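Local coordinates for hypothetical protein Atu1913 (Agrobacterium tumefaciens str., PDB 2B1Y), which is of unknown function, belongs to the DUF1883 family and pairs in the crystal with a second copy of itself through beta-strands of the two chains that pair with one another, at the interface of chains A and B. Numbering follows the deposited sequence. Chains: chain A/B, hypothetical protein Atu1913.

Contact 1: the interface of chains A and B. Residues chain A 63, 65-66, 71-72; chain B 34-36.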
ATOM      1  N   ILE A  63     -19.688 -10.963  -1.818  1.00 34.25           N
ATOM      2  CA  ILE A  63     -18.377 -11.347  -2.318  1.00 35.08           C
ATOM      3  C   ILE A  63     -18.274 -12.835  -1.991  1.00 34.53           C
ATOM      4  O   ILE A  63     -18.555 -13.244  -0.871  1.00 34.05           O
ATOM      5  CB  ILE A  63     -17.203 -10.621  -1.582  1.00 35.46           C
ATOM      6  CG1 ILE A  63     -17.284  -9.100  -1.694  1.00 35.70           C
ATOM      7  CG2 ILE A  63     -15.812 -11.109  -2.139  1.00 37.61           C
ATOM      8  CD1 ILE A  63     -16.064  -8.361  -1.062  1.00 36.26           C
ATOM      9  N   VAL A  65     -16.066 -16.274  -1.547  1.00 33.09           N
ATOM     10  CA  VAL A  65     -14.705 -16.646  -1.222  1.00 34.42           C
ATOM     11  C   VAL A  65     -14.249 -17.567  -2.374  1.00 33.67           C
ATOM     12  O   VAL A  65     -14.978 -18.482  -2.726  1.00 34.20           O
ATOM     13  CB  VAL A  65     -14.705 -17.374   0.120  1.00 33.47           C
ATOM     14  CG1 VAL A  65     -13.414 -18.081   0.342  1.00 37.29           C
ATOM     15  CG2 VAL A  65     -15.055 -16.375   1.289  1.00 36.76           C
ATOM     16  N   PRO A  66     -13.095 -17.289  -3.001  1.00 34.25           N
ATOM     17  CA  PRO A  66     -12.655 -18.077  -4.184  1.00 34.56           C
ATOM     18  C   PRO A  66     -11.976 -19.450  -3.952  1.00 36.47           C
ATOM     19  O   PRO A  66     -11.951 -20.287  -4.874  1.00 35.97           O
ATOM     20  CB  PRO A  66     -11.646 -17.147  -4.848  1.00 35.09           C
ATOM     21  CG  PRO A  66     -11.006 -16.427  -3.652  1.00 34.33           C
ATOM     22  CD  PRO A  66     -12.175 -16.166  -2.716  1.00 33.96           C
ATOM     23  N   TRP A  71      -9.647 -16.496   5.987  1.00 31.48           N
ATOM     24  CA  TRP A  71     -10.021 -15.237   5.314  1.00 28.50           C
ATOM     25  C   TRP A  71     -10.170 -14.101   6.320  1.00 28.36           C
ATOM     26  O   TRP A  71     -10.506 -14.326   7.480  1.00 26.40           O
ATOM     27  CB  TRP A  71     -11.310 -15.412   4.483  1.00 29.29           C
ATOM     28  CG  TRP A  71     -11.052 -16.222   3.237  1.00 30.31           C
ATOM     29  CD1 TRP A  71     -11.311 -17.553   3.061  1.00 30.55           C
ATOM     30  CD2 TRP A  71     -10.425 -15.766   2.028  1.00 30.56           C
ATOM     31  NE1 TRP A  71     -10.917 -17.946   1.807  1.00 32.52           N
ATOM     32  CE2 TRP A  71     -10.375 -16.872   1.145  1.00 30.20           C
ATOM     33  CE3 TRP A  71      -9.953 -14.518   1.587  1.00 30.39           C
ATOM     34  CZ2 TRP A  71      -9.838 -16.786  -0.144  1.00 30.73           C
ATOM     35  CZ3 TRP A  71      -9.401 -14.429   0.310  1.00 30.44           C
ATOM     36  CH2 TRP A  71      -9.346 -15.565  -0.544  1.00 31.81           C
ATOM     37  N   HIS A  72      -9.895 -12.871   5.850  1.00 27.55           N
ATOM     38  CA  HIS A  72     -10.024 -11.661   6.662  1.00 27.17           C
ATOM     39  C   HIS A  72     -10.787 -10.641   5.828  1.00 25.93           C
ATOM     40  O   HIS A  72     -10.553 -10.564   4.656  1.00 25.38           O
ATOM     41  CB  HIS A  72      -8.629 -11.093   6.962  1.00 27.44           C
ATOM     42  CG  HIS A  72      -7.800 -11.988   7.830  1.00 30.02           C
ATOM     43  ND1 HIS A  72      -7.771 -11.878   9.202  1.00 29.63           N
ATOM     44  CD2 HIS A  72      -7.042 -13.072   7.521  1.00 29.89           C
ATOM     45  CE1 HIS A  72      -6.973 -12.807   9.699  1.00 28.93           C
ATOM     46  NE2 HIS A  72      -6.543 -13.561   8.705  1.00 29.45           N
TER
ATOM     47  N   LEU B  34     -11.451  -8.379   0.849  1.00 27.95           N
ATOM     48  CA  LEU B  34     -11.401  -9.711   1.367  1.00 28.22           C
ATOM     49  C   LEU B  34      -9.996 -10.254   1.047  1.00 26.94           C
ATOM     50  O   LEU B  34      -9.567 -10.174  -0.101  1.00 27.22           O
ATOM     51  CB  LEU B  34     -12.462 -10.547   0.642  1.00 28.46           C
ATOM     52  CG  LEU B  34     -12.405 -12.050   0.969  1.00 29.65           C
ATOM     53  CD1 LEU B  34     -12.805 -12.325   2.443  1.00 31.10           C
ATOM     54  CD2 LEU B  34     -13.297 -12.851  -0.020  1.00 31.22           C
HETATM   55  N   MSE B  35      -9.291 -10.792   2.036  1.00 27.50           N
HETATM   56  CA  MSE B  35      -7.904 -11.223   1.825  1.00 27.12           C
HETATM   57  C   MSE B  35      -7.515 -12.405   2.679  1.00 28.57           C
HETATM   58  O   MSE B  35      -8.145 -12.695   3.699  1.00 28.45           O
HETATM   59  CB  MSE B  35      -6.959 -10.042   2.125  1.00 27.47           C
HETATM   60  CG  MSE B  35      -7.134  -9.515   3.569  1.00 25.55           C
HETATM   61 SE   MSE B  35      -6.075  -7.909   3.909  0.60 28.98          SE
HETATM   62  CE  MSE B  35      -7.243  -6.613   3.106  1.00 26.75           C
ATOM     63  N   THR B  36      -6.441 -13.065   2.257  1.00 28.17           N
ATOM     64  CA  THR B  36      -5.911 -14.220   2.950  1.00 28.11           C
ATOM     65  C   THR B  36      -5.121 -13.704   4.150  1.00 28.58           C
ATOM     66  O   THR B  36      -4.834 -12.487   4.260  1.00 27.91           O
ATOM     67  CB  THR B  36      -4.983 -15.026   2.018  1.00 26.35           C
ATOM     68  OG1 THR B  36      -3.858 -14.209   1.669  1.00 26.53           O
ATOM     69  CG2 THR B  36      -5.698 -15.496   0.768  1.00 29.43           C
TER
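Strand 69-76 of chain A and strand 30-36 of chain B run antiparallel here, a beta-sheet interface that continues one sheet across the two chains; whether the pair forms in solution the structure alone does not show. A:His72 and B:Met35, a selenomethionine, form the paired rung: A:His72 N donates to B:Met35 O at 2.8 Å, and B:Met35 N donates back to A:His72 O at 2.9 Å. Beside this rung the indole of A:Trp71, its CG anti to the carbonyl carbon (chi1 -73°), lays its six-membered ring against chain B. A:Trp71 CE3 sits 3.3 Å from B:Met35 O, while the backbone N of B:Met35 lies at the ring's edge, in plane. From the opposite side of the ring plane to the B:Met35 carbonyl, B:Leu34 brings its branch point CG to 3.5 Å from A:Trp71 CE3. The methyl CD2 of B:Leu34 stands over that face near the rim, where CB of A:Val65 also lies, and reaches CG2 of A:Ile63 at 3.7 Å; the two side chains lie alongside, pointing opposite ways. At the far end of the ring, CH2 of A:Trp71 meets the methyl CG2 of B:Thr36 at 3.9 Å. The rim of the indole at CE3 and CZ3 thus abuts the backbone of B:Met35 while one face takes B:Leu34, joining the sheet of one chain to that of its partner.

Contact 2: the interface of chains A and B. Residues chain A 61, 63, 73-75; chain B 24, 32, 34.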
ATOM      1  N   ILE A  61     -23.401  -5.670  -0.299  1.00 34.77           N
ATOM      2  CA  ILE A  61     -22.785  -6.301  -1.448  1.00 34.03           C
ATOM      3  C   ILE A  61     -22.459  -7.736  -1.034  1.00 35.36           C
ATOM      4  O   ILE A  61     -22.476  -8.086   0.185  1.00 31.54           O
ATOM      5  CB  ILE A  61     -21.535  -5.566  -1.900  1.00 35.95           C
ATOM      6  CG1 ILE A  61     -20.543  -5.402  -0.749  1.00 36.89           C
ATOM      7  CG2 ILE A  61     -21.870  -4.165  -2.526  1.00 37.87           C
ATOM      8  CD1 ILE A  61     -19.112  -5.617  -1.199  1.00 42.54           C
ATOM      9  N   ILE A  63     -19.688 -10.963  -1.818  1.00 34.25           N
ATOM     10  CA  ILE A  63     -18.377 -11.347  -2.318  1.00 35.08           C
ATOM     11  C   ILE A  63     -18.274 -12.835  -1.991  1.00 34.53           C
ATOM     12  O   ILE A  63     -18.555 -13.244  -0.871  1.00 34.05           O
ATOM     13  CB  ILE A  63     -17.203 -10.621  -1.582  1.00 35.46           C
ATOM     14  CG1 ILE A  63     -17.284  -9.100  -1.694  1.00 35.70           C
ATOM     15  CG2 ILE A  63     -15.812 -11.109  -2.139  1.00 37.61           C
ATOM     16  CD1 ILE A  63     -16.064  -8.361  -1.062  1.00 36.26           C
ATOM     17  N   LEU A  73     -11.720  -9.910   6.431  1.00 26.91           N
ATOM     18  CA  LEU A  73     -12.469  -8.902   5.695  1.00 27.14           C
ATOM     19  C   LEU A  73     -12.122  -7.564   6.318  1.00 28.17           C
ATOM     20  O   LEU A  73     -12.262  -7.394   7.552  1.00 28.56           O
ATOM     21  CB  LEU A  73     -13.974  -9.152   5.812  1.00 27.57           C
ATOM     22  CG  LEU A  73     -14.813  -8.065   5.136  1.00 27.62           C
ATOM     23  CD1 LEU A  73     -14.604  -8.205   3.641  1.00 29.79           C
ATOM     24  CD2 LEU A  73     -16.251  -8.211   5.534  1.00 30.94           C
ATOM     25  N   ILE A  74     -11.688  -6.637   5.475  1.00 26.80           N
ATOM     26  CA  ILE A  74     -11.367  -5.289   5.929  1.00 26.48           C
ATOM     27  C   ILE A  74     -12.363  -4.343   5.355  1.00 26.22           C
ATOM     28  O   ILE A  74     -12.601  -4.363   4.156  1.00 26.47           O
ATOM     29  CB  ILE A  74      -9.951  -4.859   5.465  1.00 28.15           C
ATOM     30  CG1 ILE A  74      -8.901  -5.745   6.114  1.00 27.53           C
ATOM     31  CG2 ILE A  74      -9.705  -3.342   5.716  1.00 26.25           C
ATOM     32  CD1 ILE A  74      -8.912  -5.815   7.590  1.00 31.85           C
ATOM     33  N   ILE A  75     -12.924  -3.496   6.211  1.00 26.15           N
ATOM     34  CA  ILE A  75     -13.662  -2.311   5.767  1.00 26.70           C
ATOM     35  C   ILE A  75     -12.797  -1.114   6.126  1.00 27.18           C
ATOM     36  O   ILE A  75     -12.359  -1.000   7.268  1.00 25.28           O
ATOM     37  CB  ILE A  75     -15.021  -2.168   6.514  1.00 27.32           C
ATOM     38  CG1 ILE A  75     -15.824  -3.485   6.393  1.00 28.16           C
ATOM     39  CG2 ILE A  75     -15.792  -0.956   5.993  1.00 27.11           C
ATOM     40  CD1 ILE A  75     -16.133  -3.886   5.003  1.00 29.21           C
TER
ATOM     41  N   ILE B  24     -22.215  -8.115   2.892  1.00 26.78           N
ATOM     42  CA  ILE B  24     -21.566  -7.059   3.665  1.00 28.08           C
ATOM     43  C   ILE B  24     -22.379  -5.777   3.587  1.00 28.19           C
ATOM     44  O   ILE B  24     -22.691  -5.345   2.461  1.00 27.87           O
ATOM     45  CB  ILE B  24     -20.128  -6.808   3.100  1.00 26.81           C
ATOM     46  CG1 ILE B  24     -19.316  -8.115   3.122  1.00 29.65           C
ATOM     47  CG2 ILE B  24     -19.438  -5.647   3.829  1.00 29.68           C
ATOM     48  CD1 ILE B  24     -18.231  -8.127   2.096  1.00 28.63           C
ATOM     49  N   VAL B  32     -13.915  -2.188   0.598  1.00 28.43           N
ATOM     50  CA  VAL B  32     -14.174  -3.502   1.155  1.00 28.96           C
ATOM     51  C   VAL B  32     -13.137  -4.427   0.552  1.00 29.14           C
ATOM     52  O   VAL B  32     -13.022  -4.498  -0.664  1.00 30.24           O
ATOM     53  CB  VAL B  32     -15.609  -3.976   0.768  1.00 29.30           C
ATOM     54  CG1 VAL B  32     -15.878  -5.460   1.212  1.00 28.77           C
ATOM     55  CG2 VAL B  32     -16.630  -3.070   1.376  1.00 28.96           C
ATOM     56  N   LEU B  34     -11.451  -8.379   0.849  1.00 27.95           N
ATOM     57  CA  LEU B  34     -11.401  -9.711   1.367  1.00 28.22           C
ATOM     58  C   LEU B  34      -9.996 -10.254   1.047  1.00 26.94           C
ATOM     59  O   LEU B  34      -9.567 -10.174  -0.101  1.00 27.22           O
ATOM     60  CB  LEU B  34     -12.462 -10.547   0.642  1.00 28.46           C
ATOM     61  CG  LEU B  34     -12.405 -12.050   0.969  1.00 29.65           C
ATOM     62  CD1 LEU B  34     -12.805 -12.325   2.443  1.00 31.10           C
ATOM     63  CD2 LEU B  34     -13.297 -12.851  -0.020  1.00 31.22           C
TER
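B:Ile24, B:Val32 and A:Ile61 bury the most surface in this apolar core between the chains, where side chains from strands 61-64 and 69-76 of A close on those from strands 21-26 and 30-36 of B. A:Ile61 and B:Ile24 are joined first through their backbones: B:Ile24 N donates to A:Ile61 O at 2.7 Å, and A:Ile61 N donates to B:Ile24 O at 2.9 Å. This antiparallel rung sets the register of the two strands, and both side chains turn inward from it. CG1 of A:Ile61 lies between its backbone N and carbonyl carbon (chi1 54°), which, with chi2 at 140°, directs CD1 of A:Ile61 toward B:Val32, tip to tip with its CG1 at 4.0 Å. B:Ile24 uses each of its branches. CD1 of B:Ile24 reaches CD1 of A:Ile63 at 3.8 Å. CG1 of B:Ile24 faces the methyl CD2 of A:Leu73 at 3.9 Å. CG2 of B:Ile24 turns to CD1 of A:Ile75, also at 3.9 Å. B:Val32 divides its two methyls in a similar way. Its CG1, anti to the backbone N (chi1 174°), points among the CD1 methyls of A:Ile63, A:Leu73 and A:Ile61. The distance from B:Val32 CG1 to A:Ile63 CD1 is 3.7 Å. CG2 of B:Val32 takes CD1 of A:Ile75 at 3.8 Å. Each of these chain B residues therefore touches side chains from both chain A strands. In the fold, the cluster lies between two pairings: A 69-76 with B 30-36, bridged at A:Leu73 with B:Leu34 and A:Ile75 with B:Val32, and A 61-64 with B 21-26.

Contacts 1 and 2 are neighbouring stretches of one interface, the centres of their C-alpha atoms about 8 Å apart. Both draw on strands 61-64 and 69-76 of chain A and strand 30-36 of chain B, and they share A:Ile63 and B:Leu34, whose side chains carry the apolar core of contact 2 on toward the indole in contact 1. Strand 21-26 of chain B enters at contact 2. Since the interface is two-fold symmetric, both contacts recur with the chains exchanged, so each mixed assembly of strands takes parts from both copies, an arrangement that suggests an intertwined dimer.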